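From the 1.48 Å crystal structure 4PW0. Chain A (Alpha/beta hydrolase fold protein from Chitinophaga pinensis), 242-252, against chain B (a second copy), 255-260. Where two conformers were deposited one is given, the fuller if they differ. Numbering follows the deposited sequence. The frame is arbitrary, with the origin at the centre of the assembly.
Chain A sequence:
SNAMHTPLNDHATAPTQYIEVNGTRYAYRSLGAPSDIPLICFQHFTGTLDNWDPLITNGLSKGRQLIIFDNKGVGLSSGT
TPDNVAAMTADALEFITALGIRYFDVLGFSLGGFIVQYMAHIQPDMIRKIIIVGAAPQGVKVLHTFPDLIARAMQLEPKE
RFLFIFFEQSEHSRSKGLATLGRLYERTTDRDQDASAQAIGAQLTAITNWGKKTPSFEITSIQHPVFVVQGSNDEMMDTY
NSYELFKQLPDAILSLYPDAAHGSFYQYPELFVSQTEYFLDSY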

# COMPACT_ATOMS: atom_id res chain seq x y z
N SER A 242 -3.80 8.91 8.59
CA SER A 242 -3.36 8.59 7.24
C SER A 242 -4.50 7.97 6.44
O SER A 242 -4.61 8.21 5.21
CB SER A 242 -2.12 7.71 7.26
OG SER A 242 -0.99 8.46 7.71
N TYR A 243 -5.32 7.17 7.09
CA TYR A 243 -6.58 6.74 6.48
C TYR A 243 -7.46 7.94 6.16
O TYR A 243 -8.06 8.02 5.08
CB TYR A 243 -7.29 5.69 7.33
CG TYR A 243 -8.53 5.09 6.70
CD1 TYR A 243 -8.52 4.61 5.43
CD2 TYR A 243 -9.74 5.08 7.37
CE1 TYR A 243 -9.61 4.08 4.85
CE2 TYR A 243 -10.87 4.58 6.77
CZ TYR A 243 -10.76 4.05 5.50
OH TYR A 243 -11.82 3.48 4.87
N GLU A 244 -7.51 8.94 7.05
CA GLU A 244 -8.24 10.17 6.76
C GLU A 244 -7.71 10.89 5.54
O GLU A 244 -8.50 11.36 4.69
CB GLU A 244 -8.24 11.15 7.94
CG GLU A 244 -9.18 10.75 9.05
CD GLU A 244 -10.65 11.02 8.72
OE1 GLU A 244 -10.93 11.51 7.59
OE2 GLU A 244 -11.50 10.75 9.59
N LEU A 245 -6.39 11.00 5.41
CA LEU A 245 -5.81 11.57 4.20
C LEU A 245 -6.30 10.83 2.97
O LEU A 245 -6.69 11.43 1.95
CB LEU A 245 -4.26 11.62 4.23
CG LEU A 245 -3.62 12.70 5.10
CD1 LEU A 245 -2.16 12.39 5.31
CD2 LEU A 245 -3.78 14.08 4.46
N PHE A 246 -6.24 9.51 3.01
CA PHE A 246 -6.65 8.67 1.89
C PHE A 246 -8.14 8.89 1.56
O PHE A 246 -8.52 8.99 0.37
CB PHE A 246 -6.43 7.19 2.23
CG PHE A 246 -7.06 6.24 1.25
CD1 PHE A 246 -6.45 5.96 0.02
CD2 PHE A 246 -8.27 5.64 1.54
CE1 PHE A 246 -7.07 5.15 -0.90
CE2 PHE A 246 -8.88 4.83 0.62
CZ PHE A 246 -8.27 4.57 -0.61
N LYS A 247 -8.99 8.98 2.59
CA LYS A 247 -10.42 9.20 2.37
C LYS A 247 -10.72 10.55 1.74
O LYS A 247 -11.58 10.65 0.86
CB LYS A 247 -11.20 9.12 3.68
CG LYS A 247 -11.27 7.72 4.21
CD LYS A 247 -12.33 7.55 5.26
CE LYS A 247 -12.05 8.24 6.51
NZ LYS A 247 -13.25 8.02 7.38
N GLN A 248 -10.01 11.59 2.17
CA GLN A 248 -10.33 12.94 1.75
C GLN A 248 -9.69 13.33 0.43
O GLN A 248 -10.28 14.06 -0.35
CB GLN A 248 -9.99 13.94 2.86
CG GLN A 248 -10.81 13.76 4.14
CD GLN A 248 -10.36 14.70 5.27
OE1 GLN A 248 -10.20 15.88 5.04
NE2 GLN A 248 -10.16 14.16 6.48
N LEU A 249 -8.49 12.83 0.15
CA LEU A 249 -7.83 13.10 -1.10
C LEU A 249 -8.52 12.38 -2.25
O LEU A 249 -9.00 11.27 -2.07
CB LEU A 249 -6.35 12.66 -1.04
CG LEU A 249 -5.46 13.56 -0.16
CD1 LEU A 249 -4.15 12.85 0.13
CD2 LEU A 249 -5.17 14.89 -0.84
N PRO A 250 -8.59 13.02 -3.42
CA PRO A 250 -9.27 12.34 -4.54
C PRO A 250 -8.44 11.29 -5.25
O PRO A 250 -9.02 10.39 -5.87
CB PRO A 250 -9.60 13.50 -5.45
CG PRO A 250 -8.58 14.57 -5.16
CD PRO A 250 -8.38 14.46 -3.67
N ASP A 251 -7.12 11.39 -5.20
CA ASP A 251 -6.24 10.48 -5.94
C ASP A 251 -5.04 10.04 -5.11
O ASP A 251 -3.90 10.21 -5.52
CB ASP A 251 -5.78 11.10 -7.27
CG ASP A 251 -5.11 10.11 -8.19
OD1 ASP A 251 -5.41 8.88 -8.06
OD2 ASP A 251 -4.26 10.54 -9.02
N ALA A 252 -5.32 9.50 -3.93
CA ALA A 252 -4.25 8.97 -3.07
C ALA A 252 -4.28 7.45 -3.00
O ALA A 252 -5.33 6.83 -2.82
CB ALA A 252 -4.32 9.54 -1.64
N SER B 255 -2.64 -2.10 1.26
CA SER B 255 -2.70 -1.10 0.18
C SER B 255 -4.15 -0.77 -0.13
O SER B 255 -4.94 -1.69 -0.39
CB SER B 255 -2.06 -1.68 -1.10
OG SER B 255 -0.62 -1.74 -1.10
N LEU B 256 -4.50 0.52 -0.10
CA LEU B 256 -5.80 0.96 -0.56
C LEU B 256 -5.64 1.83 -1.81
O LEU B 256 -4.78 2.72 -1.87
CB LEU B 256 -6.57 1.75 0.50
CG LEU B 256 -6.82 1.07 1.82
CD1 LEU B 256 -7.62 1.98 2.74
CD2 LEU B 256 -7.51 -0.26 1.63
N TYR B 257 -6.49 1.53 -2.80
CA TYR B 257 -6.40 2.17 -4.11
C TYR B 257 -7.52 3.21 -4.32
O TYR B 257 -8.65 2.98 -3.90
CB TYR B 257 -6.45 1.13 -5.25
CG TYR B 257 -5.34 0.10 -5.28
CD1 TYR B 257 -4.17 0.24 -4.55
CD2 TYR B 257 -5.44 -1.01 -6.12
CE1 TYR B 257 -3.13 -0.69 -4.61
CE2 TYR B 257 -4.44 -1.94 -6.17
CZ TYR B 257 -3.31 -1.81 -5.44
OH TYR B 257 -2.32 -2.78 -5.53
N PRO B 258 -7.19 4.33 -4.96
CA PRO B 258 -8.14 5.47 -4.98
C PRO B 258 -9.29 5.30 -5.95
O PRO B 258 -9.14 4.72 -7.05
CB PRO B 258 -7.25 6.63 -5.42
CG PRO B 258 -6.13 5.99 -6.21
CD PRO B 258 -5.86 4.69 -5.47
N ASP B 259 -10.43 5.87 -5.55
CA ASP B 259 -11.62 5.94 -6.42
C ASP B 259 -11.92 4.60 -7.06
O ASP B 259 -12.16 4.52 -8.28
CB ASP B 259 -11.52 7.05 -7.46
CG ASP B 259 -12.86 7.33 -8.15
OD1 ASP B 259 -13.90 7.17 -7.49
OD2 ASP B 259 -12.77 7.69 -9.33
N ALA B 260 -11.95 3.57 -6.22
CA ALA B 260 -12.07 2.20 -6.66
C ALA B 260 -12.98 1.43 -5.73
O ALA B 260 -13.36 1.93 -4.66
CB ALA B 260 -10.69 1.58 -6.76

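The contact between the two copies is a small apolar packing, in which aromatic side chains from the end of a helix in chain A and the backbone just beyond it meet a leucine and a proline of chain B, with no hydrogen bond crossing between the stretches. Together the two sides bury 312 Å², most of it on F246(A), L256(B) and P258(B).

F246(A) makes the larger of the helix's two contributions. Its CA-to-CB bond points toward chain B, and with chi1 in the t well the ring reaches the strand, whose axis approaches that of the helix no closer than 10.3 Å. L256(B), itself directed toward chain A, covers one face of this ring: its CB lies 3.8 Å from the centroid of the F246(A) ring and 25° off the ring normal, the geometry of a CH-pi contact, and the closest pair is CZ of F246(A) and CB of L256(B) at 3.5 Å. The edge of the same ring is turned to the backbone that follows, with CZ of F246(A) 3.7 Å from O of Y257(B) and CE1 of F246(A) 4.1 Å from N of P258(B). Y257(B) takes part through its main chain, and its CA-to-CB bond points away.

One helical turn earlier, Y243(A) extends the apolar surface. Its CA-to-CB bond runs sideways, but the ring comes nearer, and CE1 of Y243(A) packs 3.6 Å from CD1 of L256(B). The leucine therefore touches both aromatic residues, its approach to the tyrosine ring being oblique.

Beyond the helix, P258(B) meets the chain A segment that follows L249(A), the first residue to leave helical phi/psi. The backbones come closest here, with CA of D251(A) 5.4 Å from CA of P258(B). The closest approaches to the proline ring from this segment are made by oxygen atoms of A252(A) and D251(A), with main-chain atoms of both residues also near: O of A252(A) is 3.2 Å from CB of P258(B), OD1 of D251(A) is 3.5 Å from CG of P258(B), and O of P250(A) is 4.2 Å from CB of P258(B). These are van der Waals approaches to ring carbons. The CA-to-CB bond of D251(A) points away from chain B, yet the end of the side chain comes nearer to the proline, while OD1 is hydrogen-bonded elsewhere in the structure.

The side chains of E244(A), K247(A) and Q248(A) stay out of this contact. NE2 of Q248(A) donates a hydrogen bond to OE1 of E244(A) at 3.0 Å, and NZ of K247(A) forms a long salt bridge of 3.9 Å with OE2 of E244(A).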